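F420-dependent methylenetetrahydromethanopterin dehydrogenase (Methanopyrus kandleri, PDB 1QV9) catalyses the reversible, coenzyme F420-dependent reduction of methenyl-tetrahydromethanopterin to methylene-tetrahydromethanopterin, a one-carbon step of methanogenesis from carbon dioxide. Local coordinates at the interface of chains A and B and the interface of chains A and C. Residues are numbered along the deposited sequence; one frame, centred on the assembly and turned at random. Chains: chain A/B/C, F420-dependent methylenetetrahydromethanopterin dehydrogenase.

Contact 1: the interface of chains A and B. Residues chain A 23, 26, 155, 158, 264-266; chain B 133-134.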
loop_
_atom_site.group_PDB
_atom_site.type_symbol
_atom_site.label_atom_id
_atom_site.label_comp_id
_atom_site.label_asym_id
_atom_site.label_seq_id
_atom_site.Cartn_x
_atom_site.Cartn_y
_atom_site.Cartn_z
ATOM N N LEU A 23 -29.805 -6.521 -2.314
ATOM C CA LEU A 23 -29.499 -5.513 -3.327
ATOM C C LEU A 23 -30.772 -4.834 -3.819
ATOM O O LEU A 23 -30.703 -3.773 -4.463
ATOM C CB LEU A 23 -28.811 -6.164 -4.539
ATOM C CG LEU A 23 -27.426 -6.751 -4.280
ATOM C CD1 LEU A 23 -27.046 -7.621 -5.514
ATOM C CD2 LEU A 23 -26.411 -5.656 -4.024
ATOM N N GLU A 26 -31.978 -1.903 -0.180
ATOM C CA GLU A 26 -30.802 -1.671 0.617
ATOM C C GLU A 26 -30.959 -1.010 1.963
ATOM O O GLU A 26 -30.122 -1.209 2.847
ATOM C CB GLU A 26 -29.739 -0.942 -0.213
ATOM C CG GLU A 26 -30.096 0.515 -0.589
ATOM C CD GLU A 26 -31.003 0.644 -1.812
ATOM O OE1 GLU A 26 -31.168 1.794 -2.276
ATOM O OE2 GLU A 26 -31.533 -0.363 -2.321
ATOM N N ARG A 155 -24.609 -4.407 -9.627
ATOM C CA ARG A 155 -25.560 -3.452 -10.198
ATOM C C ARG A 155 -26.270 -4.115 -11.375
ATOM O O ARG A 155 -27.433 -3.821 -11.646
ATOM C CB ARG A 155 -24.889 -2.141 -10.648
ATOM C CG ARG A 155 -25.859 -0.933 -10.548
ATOM C CD ARG A 155 -25.256 0.338 -11.041
ATOM N NE ARG A 155 -23.991 0.702 -10.406
ATOM C CZ ARG A 155 -23.879 1.240 -9.201
ATOM N NH1 ARG A 155 -22.689 1.526 -8.728
ATOM N NH2 ARG A 155 -24.953 1.505 -8.490
ATOM N N GLN A 158 -28.952 -6.162 -9.742
ATOM C CA GLN A 158 -29.963 -5.255 -9.207
ATOM C C GLN A 158 -30.873 -4.841 -10.359
ATOM O O GLN A 158 -32.102 -4.912 -10.226
ATOM C CB GLN A 158 -29.307 -4.010 -8.599
ATOM C CG GLN A 158 -30.306 -2.954 -8.078
ATOM C CD GLN A 158 -29.738 -1.535 -7.904
ATOM O OE1 GLN A 158 -28.519 -1.312 -7.896
ATOM N NE2 GLN A 158 -30.646 -0.554 -7.732
ATOM N N THR A 264 -26.966 4.244 -7.314
ATOM C CA THR A 264 -28.310 4.025 -7.851
ATOM C C THR A 264 -29.220 3.463 -6.770
ATOM O O THR A 264 -29.605 2.293 -6.796
ATOM C CB THR A 264 -28.302 3.072 -9.098
ATOM O OG1 THR A 264 -27.691 1.795 -8.769
ATOM C CG2 THR A 264 -27.557 3.721 -10.243
ATOM N N PRO A 265 -29.578 4.308 -5.781
ATOM C CA PRO A 265 -30.447 3.903 -4.677
ATOM C C PRO A 265 -31.907 3.848 -5.066
ATOM O O PRO A 265 -32.325 4.477 -6.051
ATOM C CB PRO A 265 -30.213 4.984 -3.629
ATOM C CG PRO A 265 -30.064 6.222 -4.525
ATOM C CD PRO A 265 -29.183 5.727 -5.662
ATOM N N HIS A 266 -32.667 3.070 -4.307
ATOM C CA HIS A 266 -34.112 2.976 -4.512
ATOM C C HIS A 266 -34.848 4.062 -3.728
ATOM O O HIS A 266 -34.477 4.379 -2.607
ATOM C CB HIS A 266 -34.630 1.617 -4.017
ATOM C CG HIS A 266 -34.163 0.466 -4.838
ATOM N ND1 HIS A 266 -33.098 -0.323 -4.452
ATOM C CD2 HIS A 266 -34.591 -0.025 -6.021
ATOM C CE1 HIS A 266 -32.894 -1.257 -5.363
ATOM N NE2 HIS A 266 -33.787 -1.101 -6.328
ATOM N N ASP B 133 -26.420 3.071 -1.647
ATOM C CA ASP B 133 -27.171 2.347 -2.678
ATOM C C ASP B 133 -26.761 0.871 -2.499
ATOM O O ASP B 133 -25.977 0.577 -1.593
ATOM C CB ASP B 133 -26.875 2.858 -4.103
ATOM C CG ASP B 133 -25.486 2.467 -4.621
ATOM O OD1 ASP B 133 -24.555 2.316 -3.806
ATOM O OD2 ASP B 133 -25.337 2.347 -5.850
ATOM N N PRO B 134 -27.313 -0.057 -3.293
ATOM C CA PRO B 134 -26.970 -1.486 -3.149
ATOM C C PRO B 134 -25.462 -1.779 -3.194
ATOM O O PRO B 134 -24.945 -2.544 -2.345
ATOM C CB PRO B 134 -27.745 -2.148 -4.283
ATOM C CG PRO B 134 -29.027 -1.258 -4.333
ATOM C CD PRO B 134 -28.431 0.122 -4.257
HETATM O O HOH W 1 -26.147 -0.262 -6.548
#
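B:Pro134 pushes its pyrrolidine ring into a pocket of chain A walled by A:Leu23, A:Glu26 and A:Gln158, with A:His266 backing A:Glu26. This is the tightly packed part: chain A hides 77 Å² of B:Pro134. Its CD and CG lie against the carboxylate carbon CD of A:Glu26, 3.6 Å from B:Pro134 CD, while the side chain of A:Gln158 crosses that of B:Pro134 at about a right angle, its amide carbon CD 3.7 Å from B:Pro134 CG. A:Leu23 adds methyl CD2 beside B:Pro134 CB. A:Glu26 bends at chi2 (-82°), which turns its carboxylate back toward A:His266; both oxygens offer syn lone pairs to A:His266, OE1 to the backbone N and OE2 to ND1 in the imidazole plane, 2.6 Å away. This two-point grip fixes the carboxylate as a wall. Were A:Glu26 an alanine, A:His266 N and ND1 would probably lose their acceptors and a gap would open beside the B:Pro134 ring. The neighbouring A:Gln158 amide is steadied by its NE2 bond to the carbonyl O of A:Thr264. Around B:Asp133 the contact is more polar and takes in a water. Its OD2 forms a salt bridge with A:Arg155 NH2, which donates a hydrogen bond of 2.8 Å nearly end-on along the C-O bond, with OD2 within the guanidinium plane. A:Thr264 N reaches B:Asp133 OD2 on its anti side, 33° out of the carboxylate plane, at 2.9 Å. Water 1 joins OD2 to A:Gln158 OE1. A:Arg155 and A:Gln158 project from helix 153-169 and A:Leu23 from the 3-10 helix 22-24; A:Thr264 to A:His266 lie in a loop, and B:Pro134 begins helix 134-150 of the partner.

Contact 2: the interface of chains A and C. Residues chain A 256, 259, 261, 263, 278; chain C 197-198, 201.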
loop_
_atom_site.group_PDB
_atom_site.type_symbol
_atom_site.label_atom_id
_atom_site.label_comp_id
_atom_site.label_asym_id
_atom_site.label_seq_id
_atom_site.Cartn_x
_atom_site.Cartn_y
_atom_site.Cartn_z
ATOM N N LYS A 256 -13.569 7.842 -6.963
ATOM C CA LYS A 256 -13.642 8.881 -5.925
ATOM C C LYS A 256 -12.768 10.085 -6.306
ATOM O O LYS A 256 -13.158 11.251 -6.068
ATOM C CB LYS A 256 -13.185 8.350 -4.552
ATOM C CG LYS A 256 -14.169 7.356 -3.925
ATOM C CD LYS A 256 -13.632 6.872 -2.577
ATOM C CE LYS A 256 -14.522 5.817 -1.988
ATOM N NZ LYS A 256 -13.890 5.280 -0.706
ATOM N N ASP A 259 -14.681 12.345 -8.307
ATOM C CA ASP A 259 -16.007 12.629 -7.740
ATOM C C ASP A 259 -17.057 12.130 -8.731
ATOM O O ASP A 259 -17.991 12.823 -9.142
ATOM C CB ASP A 259 -16.202 14.125 -7.410
ATOM C CG ASP A 259 -17.521 14.375 -6.680
ATOM O OD1 ASP A 259 -18.100 13.421 -6.102
ATOM O OD2 ASP A 259 -17.989 15.553 -6.660
ATOM N N VAL A 261 -18.386 8.643 -8.432
ATOM C CA VAL A 261 -18.884 7.334 -7.996
ATOM C C VAL A 261 -20.392 7.158 -8.284
ATOM O O VAL A 261 -21.234 7.823 -7.666
ATOM C CB VAL A 261 -18.647 7.111 -6.475
ATOM C CG1 VAL A 261 -19.141 5.675 -6.105
ATOM C CG2 VAL A 261 -17.180 7.290 -6.086
ATOM N N ARG A 263 -24.033 5.990 -7.965
ATOM C CA ARG A 263 -24.885 5.445 -6.917
ATOM C C ARG A 263 -26.301 5.377 -7.491
ATOM O O ARG A 263 -26.768 6.339 -8.124
ATOM C CB ARG A 263 -24.856 6.285 -5.653
ATOM C CG ARG A 263 -23.471 6.487 -5.093
ATOM C CD ARG A 263 -23.465 7.330 -3.784
ATOM N NE ARG A 263 -22.070 7.622 -3.485
ATOM C CZ ARG A 263 -21.243 6.850 -2.777
ATOM N NH1 ARG A 263 -19.974 7.220 -2.661
ATOM N NH2 ARG A 263 -21.690 5.785 -2.128
ATOM N N PHE A 278 -20.787 13.500 -5.348
ATOM C CA PHE A 278 -21.040 13.161 -3.971
ATOM C C PHE A 278 -22.134 13.973 -3.292
ATOM O O PHE A 278 -22.938 13.438 -2.544
ATOM C CB PHE A 278 -19.731 13.255 -3.166
ATOM C CG PHE A 278 -19.873 12.861 -1.729
ATOM C CD1 PHE A 278 -19.960 13.819 -0.745
ATOM C CD2 PHE A 278 -19.930 11.518 -1.350
ATOM C CE1 PHE A 278 -20.093 13.469 0.591
ATOM C CE2 PHE A 278 -20.069 11.159 -0.004
ATOM C CZ PHE A 278 -20.151 12.139 0.974
ATOM N N PRO C 197 -14.634 15.917 -2.457
ATOM C CA PRO C 197 -15.481 15.510 -1.331
ATOM C C PRO C 197 -15.009 14.264 -0.561
ATOM O O PRO C 197 -15.158 14.172 0.662
ATOM C CB PRO C 197 -16.880 15.356 -1.974
ATOM C CG PRO C 197 -16.589 14.990 -3.396
ATOM C CD PRO C 197 -15.368 15.849 -3.738
ATOM N N TYR C 198 -14.421 13.319 -1.290
ATOM C CA TYR C 198 -13.930 12.127 -0.599
ATOM C C TYR C 198 -12.684 12.464 0.186
ATOM O O TYR C 198 -12.436 11.806 1.197
ATOM C CB TYR C 198 -13.684 10.999 -1.602
ATOM C CG TYR C 198 -14.979 10.557 -2.246
ATOM C CD1 TYR C 198 -15.875 9.725 -1.562
ATOM C CD2 TYR C 198 -15.365 11.043 -3.514
ATOM C CE1 TYR C 198 -17.125 9.378 -2.115
ATOM C CE2 TYR C 198 -16.604 10.716 -4.070
ATOM C CZ TYR C 198 -17.487 9.874 -3.370
ATOM O OH TYR C 198 -18.671 9.542 -3.932
ATOM N N VAL C 201 -14.171 13.650 3.413
ATOM C CA VAL C 201 -14.710 12.534 4.181
ATOM C C VAL C 201 -13.592 11.633 4.768
ATOM O O VAL C 201 -13.732 11.148 5.897
ATOM C CB VAL C 201 -15.702 11.732 3.326
ATOM C CG1 VAL C 201 -16.055 10.411 3.985
ATOM C CG2 VAL C 201 -16.987 12.596 3.125
HETATM O O HOH W 2 -18.905 10.819 -6.367
#
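The N-terminal turn of helix 197-223 in chain C docks against the end of helix 227-257 and the following C-terminal loop of chain A. C:Tyr198 is the plug, with 85 Å² hidden by chain A. The aliphatic chain of A:Lys256 crosses one face of its ring, CG sitting over the centre at 3.7 Å from the C:Tyr198 centroid in a CH-pi contact. Extended beyond CG, with chi2 179°, the lysine lays CD along the same face. A:Phe278 closes in from another direction, its ring edge-to-face with the tyrosine, planes 68° apart and centroids 5.0 Å apart. The phenolic OH is gripped in turn: A:Arg263, extended from CG to NE, comes from the opposite direction and its NH1 donates a nearly straight hydrogen bond to C:Tyr198 OH, 3.0 Å. The acceptor lies in the guanidinium plane, which is nearly coplanar with the phenol ring. Water 2, at the ring's edge, ties the same OH to A:Asp259 OD1 and A:Val261 N, while A:Val261 CG2 packs alongside the hydroxyl. A:Asp259 OD1 also accepts a hydrogen bond from A:Phe278 N at 2.8 Å, which probably helps place the aromatic residue. The A:Asp259 side chain crosses C:Pro197 at about a right angle, its CG 3.5 Å from C:Pro197 CG. A:Phe278 CZ reaches the methyl CG2 of C:Val201 at 3.9 Å. Apolar packing thus holds the body of the tyrosine ring, whereas directed polar bonds hold its hydroxyl. By pinning a helix start to the neighbour's C-terminal loop, the site helps join subunits in the homohexamer, which is built as a trimer of dimers.

Contact 1 and contact 2 lie about 17 Å apart between the centres of their C-alpha atoms. Chain A contributes to both from one C-terminal stretch, alongside residues from other elements in contact 1: A:Arg263 belongs to contact 2 and the adjoining A:Thr264 to contact 1, so consecutive residues face different neighbours. In each case the partner presents a proline at the start of a helix, 134-150 in chain B and 197-223 in chain C. Contact 1 is part of a two-fold interface, whereas the whole A–C interface is not an exact two-fold. The shared loop probably helps couple the two kinds of subunit junction within the hexamer.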